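Local structure of odorant Binding Protein from Varroa destructor, form P2<1> (Varroa destructor, 7NZA) at the interface of chains A and B. The protein binds odorants, probably small hydrophobic semiochemicals that it carries in a wide open internal cavity, as an odorant-binding protein of the varroa mite. Coordinates in Å, arbitrary orientation; residue numbers count along the deposited sequence, not the author numbering. Chains: chain A/B, Odorant Binding Protein from Varroa destructor, form P2<1>.

Contact 1: the interface of chains A and B. Residues chain A 70, 75, 82, 87, 90-91, 94, 130; chain B 7-9.
The indole of A:Trp75 turns one face to B:Ser7, the first modelled residue of chain B, whose backbone N sits 3.3 Å above the indole plane, offset toward the rim. CH2 of the six-membered ring also packs against B:Ser7 CA at 3.6 Å. At the indole's own edge, in plane, lie A:Leu70 O and A:Ala87 N. The phenol of A:Tyr82 meets the same nitrogen differently, edge-on and in the ring plane; CG anti to the backbone N (chi1 176°) carries the ring out toward B:Ser7. Its OH accepts a hydrogen bond from B:Ser7 N at 2.8 Å. An alanine in place of A:Trp75 would probably strip the aromatic cover from the B:Ser7 backbone and open a gap beside it, leaving the start of the modelled arm freer to shift.

The serine hydroxyl, OG anti to N (chi1 180°), donates to A:Glu90 OE1 at 2.6 Å, meeting the carboxylate on its syn side and somewhat out of plane. The same OG accepts B:Thr9 N at 3.0 Å, an internal bond to the backbone N two residues on, as in an ST-turn, which probably helps fix the bend of the segment. On the carbonyl side, A:Gln130 NE2 donates to B:Ser7 O at 2.8 Å; the bond is nearly straight (169° at H) and lies in the carbonyl plane and close to the amide plane.

Water extends the grip. Water 1 joins B:Ala8 N to A:Glu90 OE1 and A:Ala87 O, water 2 links B:Ala8 O with A:Gln130 O, and water 3 gathers A:Glu90 OE2, A:Lys94 NZ and B:Thr9 OG1. The methyl of B:Ala8 touches A:Ile91 CD1 at 4.0 Å.

Within chain A, the receiving walls come from helices 55-72, 84-93 and 122-141 and the loop residues A:Trp75, A:Tyr82 and A:Lys94; the N-terminal arm of chain B reaches in among them.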
ATOM      1  N   LEU A  70       9.543  13.888   2.583  1.00 14.71           N
ATOM      2  CA  LEU A  70      10.069  14.396   3.868  1.00 15.75           C
ATOM      3  C   LEU A  70      10.412  15.868   3.714  1.00 16.04           C
ATOM      4  O   LEU A  70      10.076  16.642   4.647  1.00 16.91           O
ATOM      5  CB  LEU A  70      11.315  13.605   4.245  1.00 17.69           C
ATOM      6  CG  LEU A  70      11.074  12.187   4.786  1.00 19.87           C
ATOM      7  CD1 LEU A  70      12.314  11.362   4.667  1.00 20.56           C
ATOM      8  CD2 LEU A  70      10.716  12.261   6.249  1.00 21.75           C
ATOM      9  N   TRP A  75      10.706  18.101   7.157  1.00 16.46           N
ATOM     10  CA  TRP A  75      11.483  17.177   8.032  1.00 16.08           C
ATOM     11  C   TRP A  75      12.978  17.419   8.021  1.00 16.11           C
ATOM     12  O   TRP A  75      13.641  16.714   8.807  1.00 17.36           O
ATOM     13  CB  TRP A  75      11.119  15.721   7.751  1.00 15.21           C
ATOM     14  CG  TRP A  75       9.760  15.386   8.214  1.00 15.55           C
ATOM     15  CD1 TRP A  75       8.577  15.420   7.535  1.00 16.36           C
ATOM     16  CD2 TRP A  75       9.462  14.966   9.544  1.00 15.62           C
ATOM     17  NE1 TRP A  75       7.568  15.008   8.354  1.00 17.05           N
ATOM     18  CE2 TRP A  75       8.086  14.722   9.590  1.00 16.18           C
ATOM     19  CE3 TRP A  75      10.234  14.779  10.695  1.00 16.56           C
ATOM     20  CZ2 TRP A  75       7.436  14.355  10.736  1.00 17.04           C
ATOM     21  CZ3 TRP A  75       9.589  14.364  11.824  1.00 16.72           C
ATOM     22  CH2 TRP A  75       8.217  14.147  11.849  1.00 17.36           C
ATOM     23  N   TYR A  82      17.941  15.692   9.323  1.00 15.98           N
ATOM     24  CA  TYR A  82      16.576  15.230   9.677  1.00 15.41           C
ATOM     25  C   TYR A  82      16.227  15.676  11.056  1.00 15.14           C
ATOM     26  O   TYR A  82      17.055  15.615  11.996  1.00 16.56           O
ATOM     27  CB  TYR A  82      16.528  13.706   9.584  1.00 15.45           C
ATOM     28  CG  TYR A  82      15.201  13.115  10.012  1.00 15.15           C
ATOM     29  CD1 TYR A  82      14.041  13.222   9.264  1.00 14.47           C
ATOM     30  CD2 TYR A  82      15.147  12.370  11.154  1.00 15.08           C
ATOM     31  CE1 TYR A  82      12.855  12.624   9.680  1.00 14.97           C
ATOM     32  CE2 TYR A  82      13.998  11.787  11.570  1.00 15.28           C
ATOM     33  CZ  TYR A  82      12.849  11.903  10.870  1.00 15.10           C
ATOM     34  OH  TYR A  82      11.720  11.265  11.303  1.00 15.15           O
ATOM     35  N   ALA A  87      10.419  14.094  15.249  1.00 15.21           N
ATOM     36  CA  ALA A  87       9.939  12.713  15.221  1.00 15.05           C
ATOM     37  C   ALA A  87       9.568  12.236  16.629  1.00 15.06           C
ATOM     38  O   ALA A  87       8.556  11.577  16.850  1.00 14.81           O
ATOM     39  CB  ALA A  87      10.950  11.818  14.564  1.00 14.79           C
ATOM     40  N   GLU A  90       6.388  13.865  17.750  1.00 17.10           N
ATOM     41  CA  GLU A  90       5.222  13.276  17.033  1.00 17.74           C
ATOM     42  C   GLU A  90       4.852  11.963  17.683  1.00 17.41           C
ATOM     43  O   GLU A  90       3.627  11.666  17.866  1.00 19.28           O
ATOM     44  CB  GLU A  90       5.489  13.143  15.542  1.00 18.37           C
ATOM     45  CG  GLU A  90       4.353  12.583  14.734  1.00 22.19           C
ATOM     46  CD  GLU A  90       4.640  12.083  13.333  1.00 25.22           C
ATOM     47  OE1 GLU A  90       5.794  11.766  13.022  1.00 25.47           O
ATOM     48  OE2 GLU A  90       3.657  11.868  12.604  1.00 35.55           O
ATOM     49  N   ILE A  91       5.815  11.149  18.129  1.00 17.09           N
ATOM     50  CA  ILE A  91       5.502   9.894  18.854  1.00 17.33           C
ATOM     51  C   ILE A  91       4.752  10.268  20.133  1.00 17.77           C
ATOM     52  O   ILE A  91       3.780   9.552  20.486  1.00 18.50           O
ATOM     53  CB  ILE A  91       6.781   9.107  19.163  1.00 16.79           C
ATOM     54  CG1 ILE A  91       7.416   8.539  17.891  1.00 16.52           C
ATOM     55  CG2 ILE A  91       6.481   8.021  20.161  1.00 18.75           C
ATOM     56  CD1 ILE A  91       8.879   8.131  18.065  1.00 16.45           C
ATOM     57  N   LYS A  94       1.069  10.848  19.836  1.00 21.05           N
ATOM     58  CA  LYS A  94       0.173   9.718  19.508  1.00 21.32           C
ATOM     59  C   LYS A  94      -0.556   9.251  20.768  1.00 21.68           C
ATOM     60  O   LYS A  94      -1.511   8.454  20.630  1.00 23.49           O
ATOM     61  CB  LYS A  94       1.021   8.574  18.937  1.00 21.94           C
ATOM     62  CG  LYS A  94       1.749   8.880  17.635  1.00 23.33           C
ATOM     63  CD  LYS A  94       0.790   9.141  16.502  1.00 24.74           C
ATOM     64  CE  LYS A  94       1.487   9.168  15.160  1.00 28.02           C
ATOM     65  NZ  LYS A  94       0.490   9.384  14.087  1.00 30.92           N
ATOM     66  N   GLN A 130      14.441   5.392  10.010  1.00 14.01           N
ATOM     67  CA  GLN A 130      13.035   4.984   9.752  1.00 14.42           C
ATOM     68  C   GLN A 130      12.971   3.466   9.731  1.00 14.17           C
ATOM     69  O   GLN A 130      12.007   2.850  10.259  1.00 14.75           O
ATOM     70  CB  GLN A 130      12.524   5.577   8.481  1.00 14.89           C
ATOM     71  CG  GLN A 130      12.238   7.044   8.596  1.00 15.90           C
ATOM     72  CD  GLN A 130      11.542   7.627   7.408  1.00 16.02           C
ATOM     73  OE1 GLN A 130      11.941   7.382   6.264  1.00 19.21           O
ATOM     74  NE2 GLN A 130      10.476   8.384   7.593  1.00 16.82           N
TER
ATOM     75  N   SER B   7       9.320  11.379   9.917  1.00 15.62           N
ATOM     76  CA  SER B   7       8.469  10.680  10.874  1.00 15.66           C
ATOM     77  C   SER B   7       9.004   9.298  11.154  1.00 15.22           C
ATOM     78  O   SER B   7       9.464   8.606  10.219  1.00 15.08           O
ATOM     79  CB  SER B   7       7.055  10.551  10.330  1.00 16.72           C
ATOM     80  OG  SER B   7       6.191   9.877  11.210  1.00 17.49           O
ATOM     81  N   ALA B   8       8.828   8.831  12.395  1.00 15.09           N
ATOM     82  CA  ALA B   8       9.118   7.429  12.710  1.00 14.95           C
ATOM     83  C   ALA B   8       8.019   6.518  12.184  1.00 14.97           C
ATOM     84  O   ALA B   8       8.211   5.312  12.170  1.00 15.46           O
ATOM     85  CB  ALA B   8       9.270   7.299  14.216  1.00 15.04           C
ATOM     86  N   THR B   9       6.831   7.024  11.882  1.00 14.75           N
ATOM     87  CA  THR B   9       5.668   6.225  11.495  1.00 16.64           C
ATOM     88  C   THR B   9       4.978   6.816  10.244  1.00 16.04           C
ATOM     89  O   THR B   9       3.766   7.100  10.271  1.00 18.12           O
ATOM     90  CB  THR B   9       4.696   6.077  12.658  1.00 17.22           C
ATOM     91  OG1 THR B   9       4.193   7.343  13.078  1.00 18.11           O
ATOM     92  CG2 THR B   9       5.300   5.424  13.882  1.00 17.79           C
TER
HETATM   93  O   HOH W   1       7.547  10.273  14.492  1.00 16.30           O
HETATM   94  O   HOH W   2       9.595   4.189  10.124  1.00 19.02           O
HETATM   95  O   HOH W   3       2.451   9.550  11.933  1.00 30.97           O

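Contact 2: the interface of chains A and B. Residues chain A 15-17, 144-145; chain B 42, 46-48.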
ATOM      1  N   VAL A  15      -2.665  -3.890   5.180  1.00 16.04           N
ATOM      2  CA  VAL A  15      -3.324  -4.948   5.952  1.00 16.38           C
ATOM      3  C   VAL A  15      -2.470  -5.192   7.190  1.00 15.27           C
ATOM      4  O   VAL A  15      -1.409  -5.852   7.089  1.00 15.82           O
ATOM      5  CB  VAL A  15      -3.487  -6.194   5.120  1.00 17.16           C
ATOM      6  CG1 VAL A  15      -4.162  -7.280   5.887  1.00 17.95           C
ATOM      7  CG2 VAL A  15      -4.265  -5.928   3.835  1.00 18.07           C
ATOM      8  N   ILE A  16      -2.844  -4.570   8.286  1.00 15.36           N
ATOM      9  CA  ILE A  16      -2.017  -4.438   9.494  1.00 15.23           C
ATOM     10  C   ILE A  16      -2.871  -4.747  10.699  1.00 16.01           C
ATOM     11  O   ILE A  16      -3.987  -4.191  10.795  1.00 16.63           O
ATOM     12  CB  ILE A  16      -1.425  -3.047   9.603  1.00 16.83           C
ATOM     13  CG1 ILE A  16      -0.546  -2.825   8.398  1.00 17.74           C
ATOM     14  CG2 ILE A  16      -0.680  -2.931  10.902  1.00 16.58           C
ATOM     15  CD1 ILE A  16       0.104  -1.432   8.411  1.00 17.99           C
ATOM     16  N   GLU A  17      -2.335  -5.532  11.605  1.00 15.89           N
ATOM     17  CA  GLU A  17      -2.820  -5.637  12.978  1.00 16.43           C
ATOM     18  C   GLU A  17      -1.921  -4.813  13.879  1.00 16.61           C
ATOM     19  O   GLU A  17      -0.705  -5.003  13.876  1.00 16.50           O
ATOM     20  CB  GLU A  17      -2.893  -7.074  13.428  1.00 18.57           C
ATOM     21  CG  GLU A  17      -3.950  -7.841  12.685  1.00 20.29           C
ATOM     22  CD  GLU A  17      -4.250  -9.156  13.355  1.00 24.44           C
ATOM     23  OE1 GLU A  17      -3.911 -10.127  12.836  1.00 22.84           O
ATOM     24  OE2 GLU A  17      -4.992  -9.183  14.345  1.00 27.38           O
ATOM     25  N   LYS A 144       1.705  -6.728  13.222  1.00 17.54           N
ATOM     26  CA  LYS A 144       1.921  -7.632  12.075  1.00 18.09           C
ATOM     27  C   LYS A 144       1.465  -6.918  10.804  1.00 16.51           C
ATOM     28  O   LYS A 144       0.423  -6.321  10.796  1.00 17.38           O
ATOM     29  CB  LYS A 144       1.167  -8.946  12.247  1.00 18.58           C
ATOM     30  CG  LYS A 144       1.679  -9.824  13.375  1.00 21.97           C
ATOM     31  CD  LYS A 144       0.878 -11.117  13.519  1.00 22.27           C
ATOM     32  CE  LYS A 144      -0.517 -10.862  14.049  1.00 25.69           C
ATOM     33  NZ  LYS A 144      -1.344 -12.076  14.265  1.00 26.67           N
ATOM     34  N   VAL A 145       2.277  -7.008   9.782  1.00 18.90           N
ATOM     35  CA  VAL A 145       1.960  -6.355   8.490  1.00 19.01           C
ATOM     36  C   VAL A 145       1.966  -7.439   7.421  1.00 19.99           C
ATOM     37  O   VAL A 145       2.918  -8.139   7.301  1.00 22.95           O
ATOM     38  CB  VAL A 145       2.991  -5.255   8.153  1.00 20.54           C
ATOM     39  CG1 VAL A 145       2.705  -4.567   6.825  1.00 21.29           C
ATOM     40  CG2 VAL A 145       3.105  -4.245   9.273  1.00 21.10           C
TER
ATOM     41  N   LEU B  42      -9.985  -8.519   9.096  1.00 15.05           N
ATOM     42  CA  LEU B  42      -8.919  -8.945  10.028  1.00 16.34           C
ATOM     43  C   LEU B  42      -9.435  -9.305  11.420  1.00 17.83           C
ATOM     44  O   LEU B  42      -8.667 -10.140  12.057  1.00 19.61           O
ATOM     45  CB  LEU B  42      -7.902  -7.827  10.154  1.00 16.78           C
ATOM     46  CG  LEU B  42      -6.999  -7.681   8.966  1.00 16.97           C
ATOM     47  CD1 LEU B  42      -6.178  -6.399   9.171  1.00 18.46           C
ATOM     48  CD2 LEU B  42      -6.115  -8.841   8.816  1.00 20.18           C
ATOM     49  N   PRO B  46      -6.997 -13.395  11.289  1.00 15.98           N
ATOM     50  CA  PRO B  46      -5.793 -12.798  11.806  1.00 16.16           C
ATOM     51  C   PRO B  46      -4.568 -13.127  10.973  1.00 15.49           C
ATOM     52  O   PRO B  46      -4.457 -14.209  10.372  1.00 15.62           O
ATOM     53  CB  PRO B  46      -5.698 -13.413  13.224  1.00 18.62           C
ATOM     54  CG  PRO B  46      -6.454 -14.691  13.157  1.00 18.92           C
ATOM     55  CD  PRO B  46      -7.577 -14.427  12.175  1.00 18.28           C
ATOM     56  N   LEU B  47      -3.634 -12.203  10.883  1.00 15.21           N
ATOM     57  CA  LEU B  47      -2.368 -12.488  10.205  1.00 15.95           C
ATOM     58  C   LEU B  47      -1.630 -13.635  10.875  1.00 15.46           C
ATOM     59  O   LEU B  47      -1.543 -13.668  12.082  1.00 16.22           O
ATOM     60  CB  LEU B  47      -1.515 -11.222  10.197  1.00 16.87           C
ATOM     61  CG  LEU B  47      -1.904 -10.195   9.124  1.00 17.68           C
ATOM     62  CD1 LEU B  47      -1.396  -8.824   9.566  1.00 19.28           C
ATOM     63  CD2 LEU B  47      -1.393 -10.496   7.741  1.00 19.29           C
ATOM     64  N   PRO B  48      -1.045 -14.538  10.060  1.00 16.48           N
ATOM     65  CA  PRO B  48      -0.222 -15.588  10.659  1.00 16.87           C
ATOM     66  C   PRO B  48       1.016 -15.010  11.355  1.00 18.01           C
ATOM     67  O   PRO B  48       1.522 -14.021  10.986  1.00 19.03           O
ATOM     68  CB  PRO B  48       0.198 -16.398   9.433  1.00 18.49           C
ATOM     69  CG  PRO B  48      -0.933 -16.168   8.443  1.00 19.03           C
ATOM     70  CD  PRO B  48      -1.228 -14.700   8.632  1.00 17.06           C
TER
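Chain A holds B:Leu47 by hydrogen bonds to both its backbone N and its carbonyl O. The N donates to A:Glu17 OE1 at 2.9 Å, approaching this carboxylate oxygen nearly along the C-O axis, with 150° at the hydrogen. The carbonyl O accepts A:Lys144 NZ at 2.7 Å, the side-chain amine nitrogen lying out of the carbonyl plane. The lysine chain bends at chi3 (-70°), which turns its tip toward that oxygen.

A salt bridge lies within chain A: A:Lys144 NZ stands 3.5 Å from A:Glu17 OE1. It links the two side chains that bind B:Leu47, and probably steadies both while partly balancing their charges.

Apolar contacts fill in around these bonds. The B:Leu47 and A:Lys144 side chains run antiparallel alongside each other, with B:Leu47 CD1 3.7 Å from A:Lys144 CB. Farther along, A:Val15 and B:Leu42 cross obliquely, with A:Val15 CG1 3.9 Å from B:Leu42 CD2.

Carbon also meets oxygen in van der Waals contact: B:Leu42 CD1 rests 3.5 Å from A:Ile16 O, and B:Pro46 CA lies 3.4 Å from A:Glu17 OE1.

The patch seats the end of helix 28-44 of chain B and the loop after it, in which B:Leu47 sits between two prolines, against the short strands 16-17 and 144-145 of chain A. It thereby helps hold the deposited dimer together, although the structure alone does not show that this pairing is biological.

Contact 1 and contact 2 belong to one two-fold symmetric interface, and the centres of their C-alpha atoms lie about 23 Å apart. They share no residues. In contact 1 chain A receives the N-terminal arm of chain B; in contact 2 chain A offers the stretch that follows its own N-terminal arm, together with a strand near its C-terminus. Each patch has a twin with the chains exchanged, so both arms reach across reciprocally and both sets of short strands meet the partner. Such a reciprocal exchange of arms would tie the two copies together at separate places, though the structure alone does not show whether the dimer forms outside the crystal.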